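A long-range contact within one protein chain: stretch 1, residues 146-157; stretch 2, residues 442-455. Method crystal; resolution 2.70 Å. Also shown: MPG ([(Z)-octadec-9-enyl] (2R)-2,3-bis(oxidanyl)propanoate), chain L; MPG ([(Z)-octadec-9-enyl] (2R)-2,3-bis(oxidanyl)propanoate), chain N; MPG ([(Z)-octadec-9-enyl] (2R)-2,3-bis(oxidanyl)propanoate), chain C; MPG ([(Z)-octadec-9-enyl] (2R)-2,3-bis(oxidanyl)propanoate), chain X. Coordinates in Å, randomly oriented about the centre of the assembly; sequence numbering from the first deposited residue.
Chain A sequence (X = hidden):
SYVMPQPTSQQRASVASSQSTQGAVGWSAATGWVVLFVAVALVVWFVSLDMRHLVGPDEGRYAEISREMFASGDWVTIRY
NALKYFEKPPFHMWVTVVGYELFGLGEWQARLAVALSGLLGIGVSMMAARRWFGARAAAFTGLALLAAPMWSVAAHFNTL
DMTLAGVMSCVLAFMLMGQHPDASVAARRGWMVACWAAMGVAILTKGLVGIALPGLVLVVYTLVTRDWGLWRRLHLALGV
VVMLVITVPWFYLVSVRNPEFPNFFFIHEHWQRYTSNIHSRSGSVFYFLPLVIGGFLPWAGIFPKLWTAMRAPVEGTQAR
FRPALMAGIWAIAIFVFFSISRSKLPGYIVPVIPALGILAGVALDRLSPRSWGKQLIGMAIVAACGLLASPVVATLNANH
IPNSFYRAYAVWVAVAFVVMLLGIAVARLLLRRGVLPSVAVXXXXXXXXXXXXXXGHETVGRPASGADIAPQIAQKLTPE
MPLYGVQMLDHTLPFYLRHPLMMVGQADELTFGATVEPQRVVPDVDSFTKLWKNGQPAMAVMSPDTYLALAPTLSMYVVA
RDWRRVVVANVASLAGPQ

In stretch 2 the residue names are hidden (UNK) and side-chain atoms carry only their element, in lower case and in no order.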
# COMPACT_ATOMS: atom_id res chain seq x y z
N LEU A 146 -10.44 8.29 7.76
CA LEU A 146 -11.08 8.34 6.46
C LEU A 146 -10.53 9.49 5.62
O LEU A 146 -10.20 9.31 4.44
CB LEU A 146 -12.60 8.47 6.62
CG LEU A 146 -13.41 8.51 5.32
CD1 LEU A 146 -13.31 7.19 4.57
CD2 LEU A 146 -14.86 8.87 5.60
N ALA A 147 -10.42 10.68 6.22
CA ALA A 147 -9.97 11.85 5.48
C ALA A 147 -8.47 11.87 5.24
O ALA A 147 -8.01 12.56 4.33
CB ALA A 147 -10.36 13.13 6.23
N ALA A 148 -7.69 11.14 6.04
CA ALA A 148 -6.24 11.13 5.89
C ALA A 148 -5.87 10.57 4.52
O ALA A 148 -6.15 9.39 4.25
CB ALA A 148 -5.59 10.31 6.99
N PRO A 149 -5.26 11.36 3.64
CA PRO A 149 -4.98 10.87 2.28
C PRO A 149 -4.01 9.71 2.25
O PRO A 149 -4.10 8.87 1.35
CB PRO A 149 -4.40 12.10 1.58
CG PRO A 149 -3.82 12.91 2.67
CD PRO A 149 -4.74 12.72 3.84
N MET A 150 -3.07 9.63 3.20
CA MET A 150 -2.16 8.49 3.21
C MET A 150 -2.90 7.19 3.49
O MET A 150 -2.61 6.16 2.86
CB MET A 150 -1.04 8.72 4.23
CG MET A 150 -0.08 7.55 4.37
SD MET A 150 1.50 8.02 5.11
CE MET A 150 2.36 8.67 3.67
N TRP A 151 -3.87 7.22 4.41
CA TRP A 151 -4.58 5.99 4.74
C TRP A 151 -5.54 5.57 3.63
O TRP A 151 -5.66 4.38 3.33
CB TRP A 151 -5.32 6.15 6.06
CG TRP A 151 -5.82 4.84 6.60
CD1 TRP A 151 -7.11 4.38 6.59
CD2 TRP A 151 -5.03 3.80 7.19
NE1 TRP A 151 -7.17 3.13 7.15
CE2 TRP A 151 -5.91 2.75 7.53
CE3 TRP A 151 -3.67 3.66 7.47
CZ2 TRP A 151 -5.47 1.58 8.14
CZ3 TRP A 151 -3.24 2.50 8.07
CH2 TRP A 151 -4.13 1.47 8.40
N SER A 152 -6.23 6.53 3.01
CA SER A 152 -7.20 6.18 1.97
C SER A 152 -6.50 5.83 0.66
O SER A 152 -6.80 4.80 0.04
CB SER A 152 -8.18 7.34 1.75
OG SER A 152 -7.56 8.43 1.09
N VAL A 153 -5.57 6.69 0.22
CA VAL A 153 -4.77 6.40 -0.97
C VAL A 153 -4.04 5.08 -0.81
O VAL A 153 -4.18 4.16 -1.63
CB VAL A 153 -3.79 7.56 -1.25
CG1 VAL A 153 -2.68 7.11 -2.20
CG2 VAL A 153 -4.53 8.74 -1.84
N ALA A 154 -3.25 4.95 0.26
CA ALA A 154 -2.54 3.70 0.49
C ALA A 154 -3.50 2.53 0.63
O ALA A 154 -3.17 1.40 0.25
CB ALA A 154 -1.65 3.81 1.73
N ALA A 155 -4.71 2.78 1.15
CA ALA A 155 -5.71 1.74 1.26
C ALA A 155 -6.27 1.32 -0.10
O ALA A 155 -6.84 0.23 -0.20
CB ALA A 155 -6.86 2.20 2.16
N HIS A 156 -6.12 2.16 -1.13
CA HIS A 156 -6.60 1.83 -2.46
C HIS A 156 -5.47 1.59 -3.45
O HIS A 156 -5.70 1.60 -4.67
CB HIS A 156 -7.53 2.93 -2.98
CG HIS A 156 -8.87 2.94 -2.32
ND1 HIS A 156 -9.04 3.16 -0.97
CD2 HIS A 156 -10.11 2.73 -2.83
CE1 HIS A 156 -10.32 3.10 -0.68
NE2 HIS A 156 -10.99 2.84 -1.78
N PHE A 157 -4.25 1.37 -2.97
CA PHE A 157 -3.08 1.18 -3.82
C PHE A 157 -2.41 -0.13 -3.43
O PHE A 157 -1.94 -0.27 -2.30
CB PHE A 157 -2.11 2.36 -3.68
CG PHE A 157 -1.00 2.34 -4.68
CD1 PHE A 157 -1.20 2.84 -5.96
CD2 PHE A 157 0.24 1.84 -4.35
CE1 PHE A 157 -0.18 2.83 -6.89
CE2 PHE A 157 1.27 1.83 -5.28
CZ PHE A 157 1.05 2.32 -6.55
N UNK A 442 -16.81 17.58 6.54
CA UNK A 442 -15.49 18.00 6.08
C UNK A 442 -14.62 16.80 5.71
O UNK A 442 -14.00 16.78 4.64
c UNK A 442 -10.58 19.35 7.00
c UNK A 442 -12.77 20.09 6.42
o UNK A 442 -9.22 19.52 6.95
c UNK A 442 -13.34 19.02 7.09
c UNK A 442 -11.12 18.29 7.69
c UNK A 442 -11.40 20.26 6.36
c UNK A 442 -12.48 18.13 7.74
c UNK A 442 -14.84 18.85 7.17
N UNK A 443 -14.58 15.79 6.57
CA UNK A 443 -13.80 14.60 6.29
C UNK A 443 -14.32 13.86 5.07
O UNK A 443 -13.54 13.32 4.28
c UNK A 443 -13.79 13.67 7.51
N UNK A 444 -15.65 13.81 4.90
CA UNK A 444 -16.21 13.20 3.70
C UNK A 444 -15.78 13.96 2.44
O UNK A 444 -15.42 13.34 1.43
c UNK A 444 -18.42 12.70 2.52
c UNK A 444 -18.91 10.08 3.30
s UNK A 444 -18.03 11.00 2.05
c UNK A 444 -17.73 13.14 3.80
N UNK A 445 -15.79 15.29 2.50
CA UNK A 445 -15.33 16.07 1.37
C UNK A 445 -13.87 15.82 1.05
O UNK A 445 -13.50 15.68 -0.11
N UNK A 446 -13.03 15.76 2.09
CA UNK A 446 -11.61 15.47 1.87
C UNK A 446 -11.42 14.10 1.25
O UNK A 446 -10.66 13.94 0.29
c UNK A 446 -10.85 15.57 3.20
s UNK A 446 -9.72 17.95 2.55
c UNK A 446 -10.53 19.54 2.70
c UNK A 446 -10.70 16.98 3.70
N UNK A 447 -12.11 13.09 1.79
CA UNK A 447 -11.96 11.73 1.30
C UNK A 447 -12.38 11.62 -0.17
O UNK A 447 -11.66 11.03 -0.99
c UNK A 447 -13.32 6.90 0.41
c UNK A 447 -14.22 8.97 1.15
o UNK A 447 -13.50 5.65 -0.16
c UNK A 447 -12.77 10.76 2.16
c UNK A 447 -11.89 8.54 1.35
c UNK A 447 -12.96 9.40 1.54
c UNK A 447 -14.40 7.72 0.59
c UNK A 447 -12.06 7.30 0.78
N UNK A 448 -13.53 12.20 -0.51
CA UNK A 448 -13.94 12.21 -1.91
C UNK A 448 -12.94 12.97 -2.77
O UNK A 448 -12.67 12.59 -3.91
c UNK A 448 -17.82 12.76 -1.60
c UNK A 448 -16.49 12.05 -1.38
c UNK A 448 -16.55 10.62 -1.87
c UNK A 448 -15.34 12.81 -2.04
N UNK A 449 -12.36 14.04 -2.22
CA UNK A 449 -11.38 14.83 -2.94
C UNK A 449 -10.14 14.04 -3.31
O UNK A 449 -9.79 13.93 -4.48
N UNK A 450 -9.48 13.47 -2.30
CA UNK A 450 -8.28 12.68 -2.57
C UNK A 450 -8.61 11.43 -3.38
O UNK A 450 -7.76 10.95 -4.13
c UNK A 450 -7.58 12.33 -1.27
c UNK A 450 -6.86 15.21 1.07
c UNK A 450 -6.91 13.50 -0.62
c UNK A 450 -5.71 13.99 -1.11
c UNK A 450 -5.66 15.68 0.57
c UNK A 450 -5.09 15.07 -0.52
c UNK A 450 -7.48 14.12 0.48
N UNK A 451 -9.83 10.90 -3.24
CA UNK A 451 -10.25 9.80 -4.10
C UNK A 451 -10.26 10.24 -5.55
O UNK A 451 -9.76 9.53 -6.43
o UNK A 451 -11.52 8.65 -2.39
c UNK A 451 -12.14 8.27 -4.69
c UNK A 451 -11.62 9.28 -3.67
N UNK A 452 -10.82 11.42 -5.83
CA UNK A 452 -10.79 11.95 -7.19
C UNK A 452 -9.35 12.15 -7.65
O UNK A 452 -9.00 11.87 -8.80
c UNK A 452 -13.08 12.98 -7.05
c UNK A 452 -11.39 13.91 -8.65
c UNK A 452 -11.60 13.25 -7.29
N UNK A 453 -8.49 12.64 -6.75
CA UNK A 453 -7.09 12.83 -7.12
C UNK A 453 -6.41 11.50 -7.46
O UNK A 453 -5.53 11.47 -8.32
c UNK A 453 -6.34 13.53 -5.99
N UNK A 454 -6.82 10.41 -6.82
CA UNK A 454 -6.23 9.11 -7.12
C UNK A 454 -6.78 8.55 -8.43
O UNK A 454 -6.02 8.07 -9.28
c UNK A 454 -5.84 6.74 -6.14
c UNK A 454 -4.38 6.83 -6.54
c UNK A 454 -6.45 8.13 -5.97
c UNK A 454 -5.99 5.90 -4.88
N UNK A 455 -8.10 8.60 -8.61
CA UNK A 455 -8.70 8.14 -9.86
C UNK A 455 -8.17 8.93 -11.05
O UNK A 455 -8.04 8.38 -12.15
c UNK A 455 -10.65 5.93 -8.92
c UNK A 455 -10.22 8.25 -9.78
c UNK A 455 -10.91 7.42 -8.71
c UNK A 455 -12.40 7.70 -8.70
C5 MPG L . -1.24 18.07 -1.20
C6 MPG L . -0.49 16.76 -1.52
C7 MPG L . -1.10 15.52 -0.83
C8 MPG L . -0.07 14.36 -0.74
C9 MPG L . -0.67 13.05 -0.18
C10 MPG L . 0.43 11.99 0.11
C11 MPG L . -0.12 10.55 0.07
C12 MPG L . 0.99 9.49 0.38
C13 MPG L . 0.47 8.04 0.26
C14 MPG L . 1.62 6.99 0.24
C15 MPG L . 1.12 5.57 -0.18
C16 MPG L . 2.13 4.45 0.20
C2 MPG N . 0.82 7.83 -7.48
C3 MPG N . -0.62 8.15 -7.09
C4 MPG N . -0.79 9.60 -6.65
C5 MPG N . -2.11 9.84 -5.91
C6 MPG N . -2.13 11.19 -5.19
C7 MPG N . -3.24 11.29 -4.13
C8 MPG N . -3.06 12.53 -3.22
C1 MPG N . 1.00 6.35 -7.85
C2 MPG C . -15.92 10.35 -7.37
C3 MPG C . -15.77 8.89 -6.95
C4 MPG C . -16.53 7.94 -7.86
C5 MPG C . -17.04 6.70 -7.10
C6 MPG C . -18.30 6.10 -7.74
C1 MPG C . -16.18 11.27 -6.18
C2 MPG X . -10.01 10.46 -17.75
C3 MPG X . -9.43 9.21 -17.10
C4 MPG X . -9.67 9.17 -15.59
C5 MPG X . -11.00 9.81 -15.17
C6 MPG X . -11.09 10.08 -13.66
C7 MPG X . -12.53 10.35 -13.19
C8 MPG X . -12.62 10.72 -11.69
C1 MPG X . -9.32 10.78 -19.08

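Position 442 carries one carbon, then a six-carbon ring bearing an oxygen; its CA-to-CB bond points sideways and no atom comes within contact distance of stretch 1. It is Tyr442, its hydroxyl satisfied elsewhere in the structure. Position 443 has a single carbon, and that CB lies 3.7 Å from Ala147 CB. This is Ala443, and two methyls meeting so closely let the backbones approach. Position 444, an unbranched run of two carbons, a sulfur and a carbon, points away: Met444. Position 445 has no side-chain atoms and is Gly445.

Position 446 repeats the unbranched carbon, carbon, sulfur, carbon chain. Its CB sits 3.9 Å from Ala147 CB, but the end leads away, so Met446 offers stretch 1 the base of its side chain. At 447 one carbon leads to a six-carbon ring with an oxygen, pointing toward stretch 1. Leu146 CD1 stands over one face, 3.7 Å from the ring centroid and 10° off its normal, while Ser152 CB lies at the edge. The residue is Tyr447; its CD1 is 3.9 Å from Ser152 CB, and its CA is 4.6 Å from Ala147 CA.

Position 448, four carbons forked at the second, is out of reach: Leu448. Position 449 has no side chain: Gly449. Position 450 is one carbon and an unsubstituted six-carbon ring, with Pro149 CB over a face, 3.5 Å from the centroid. It is Phe450, whose CD1 also lies 3.7 Å from C8 of the chain N lipid.

Position 451, a carbon bearing an oxygen and a carbon, is Thr451; its OG1 donates to Tyr447 O at 2.8 Å, within its own helix. Position 452, a carbon carrying two others, faces the chain C lipid: Val452. Position 453, one carbon, points toward stretch 1 without touching it: Ala453. Position 454 has four carbons forked at the second, and one terminal carbon lies 3.8 Å from His156 CB. This is Leu454, whose CD2 also comes 4.4 Å from Val153 CG2. Position 455 has the same fork but stays clear of stretch 1: Leu455.

The contact works by packing alone, with no hydrogen bond across it. Small Ala147 marks the tightest backbone approach, and aliphatic groups cover the two aromatic faces. Farther along, the helices cross at -44°, Leu454 fills space beside Val153 and His156, and the chain N lipid touches Val153, Phe450 and Leu454, adding apolar surface to the joint.

Stretch 2 (442-455) YAMGMYLGFTVALL
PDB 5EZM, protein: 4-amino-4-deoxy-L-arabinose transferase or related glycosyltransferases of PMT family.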